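Local coordinates for lysozyme inhibitor LprI-like N-terminal domain-containing protein (Pseudomonas putida, PDB 3GI7) that is a secreted protein of unknown function whose LprI-like domain suggests that it may inhibit lysozyme, at residues E105-R108 with S109-S112. Sequence-based numbering, arbitrary orientation.
Sequences EYLR and SLGS
Y106 and L110, one turn apart on the last helix of a three-helix protein, form the tight side of this C-terminal turn. L110 lays CG over one face of the phenol ring, 4.1 Å from its centroid and 20° off the normal, a CH-pi contact offset toward the rim, while CD1 of L110 lies 3.6 Å from CE2 of Y106. The ring comes within range because CG of Y106 stands anti to the backbone N (chi1 175°), swinging the phenol along the helix toward its C-terminus. A flat aromatic offers the branched leucine a broad apolar surface, and its hydroxyl still bonds E77 of a third subunit; an alanine in place of Y106 would probably leave L110 without the ring face it rests on and that glutamate without its hydroxyl partner. Beneath the pair, Y106 O accepts twice: from L110 N at 3.0 Å and from S109 OG at 2.7 Å. Serine suits this place, being short enough to fold its hydroxyl back onto the preceding turn. L107 and L110 also pack on L41 of helix 17-49. By contrast, the side with the partly exposed E105 and R108 is looser within this turn, their CB atoms pointing away, though R108 CB brushes S109 N and a second subunit partly covers it. G111 N makes only weak, long bonds to L107 O and R108 O. S112 OG bonds R44 of its own chain and R108 O of the second subunit, lying 3.7 Å from R108 O of its own chain.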
loop_
_atom_site.group_PDB
_atom_site.type_symbol
_atom_site.label_atom_id
_atom_site.label_comp_id
_atom_site.label_asym_id
_atom_site.label_seq_id
_atom_site.Cartn_x
_atom_site.Cartn_y
_atom_site.Cartn_z
ATOM N N GLU A 105 3.529 -7.245 3.992
ATOM C CA GLU A 105 2.304 -6.784 4.624
ATOM C C GLU A 105 1.065 -7.485 4.036
ATOM O O GLU A 105 0.184 -7.916 4.758
ATOM C CB GLU A 105 2.136 -5.283 4.496
ATOM C CG GLU A 105 0.896 -4.806 5.172
ATOM C CD GLU A 105 0.635 -3.321 5.018
ATOM O OE1 GLU A 105 1.593 -2.562 5.229
ATOM O OE2 GLU A 105 -0.548 -2.960 4.807
ATOM N N TYR A 106 1.009 -7.590 2.728
ATOM C CA TYR A 106 -0.089 -8.266 2.090
ATOM C C TYR A 106 -0.209 -9.746 2.532
ATOM O O TYR A 106 -1.278 -10.227 2.816
ATOM C CB TYR A 106 0.097 -8.186 0.577
ATOM C CG TYR A 106 -0.931 -8.959 -0.203
ATOM C CD1 TYR A 106 -2.268 -8.590 -0.163
ATOM C CD2 TYR A 106 -0.580 -10.112 -0.904
ATOM C CE1 TYR A 106 -3.230 -9.310 -0.867
ATOM C CE2 TYR A 106 -1.522 -10.831 -1.625
ATOM C CZ TYR A 106 -2.849 -10.441 -1.584
ATOM O OH TYR A 106 -3.819 -11.131 -2.280
ATOM N N LEU A 107 0.907 -10.459 2.591
ATOM C CA LEU A 107 0.887 -11.889 2.993
ATOM C C LEU A 107 0.455 -12.046 4.453
ATOM O O LEU A 107 -0.302 -12.947 4.802
ATOM C CB LEU A 107 2.274 -12.499 2.763
ATOM C CG LEU A 107 2.718 -12.594 1.295
ATOM C CD1 LEU A 107 4.091 -13.319 1.262
ATOM C CD2 LEU A 107 1.680 -13.264 0.387
ATOM N N ARG A 108 0.924 -11.161 5.322
ATOM C CA ARG A 108 0.438 -11.132 6.696
ATOM C C ARG A 108 -1.070 -10.924 6.748
ATOM O O ARG A 108 -1.759 -11.567 7.536
ATOM C CB ARG A 108 1.124 -10.046 7.503
ATOM C CG ARG A 108 2.652 -10.241 7.644
ATOM C CD ARG A 108 3.281 -9.282 8.638
ATOM N NE ARG A 108 4.733 -9.356 8.563
ATOM C CZ ARG A 108 5.481 -8.456 7.913
ATOM N NH1 ARG A 108 4.910 -7.401 7.320
ATOM N NH2 ARG A 108 6.801 -8.605 7.841
ATOM N N SER A 109 -1.580 -10.014 5.914
ATOM C CA SER A 109 -3.008 -9.701 5.908
ATOM C C SER A 109 -3.869 -10.880 5.427
ATOM O O SER A 109 -4.972 -11.045 5.886
ATOM C CB SER A 109 -3.336 -8.479 5.022
ATOM O OG SER A 109 -3.441 -8.900 3.660
ATOM N N LEU A 110 -3.333 -11.681 4.527
ATOM C CA LEU A 110 -4.053 -12.836 3.980
ATOM C C LEU A 110 -4.261 -13.923 5.003
ATOM O O LEU A 110 -5.291 -14.584 4.989
ATOM C CB LEU A 110 -3.316 -13.448 2.788
ATOM C CG LEU A 110 -3.386 -12.673 1.496
ATOM C CD1 LEU A 110 -2.682 -13.518 0.419
ATOM C CD2 LEU A 110 -4.807 -12.323 1.046
ATOM N N GLY A 111 -3.317 -14.108 5.920
ATOM C CA GLY A 111 -3.427 -15.146 6.894
ATOM C C GLY A 111 -4.543 -14.833 7.855
ATOM O O GLY A 111 -5.115 -15.742 8.412
ATOM N N SER A 112 -4.833 -13.530 8.023
ATOM C CA SER A 112 -5.887 -13.068 8.934
ATOM C C SER A 112 -7.269 -12.958 8.318
ATOM O O SER A 112 -8.192 -12.525 8.997
ATOM C CB SER A 112 -5.538 -11.676 9.472
ATOM O OG SER A 112 -4.297 -11.671 10.172
#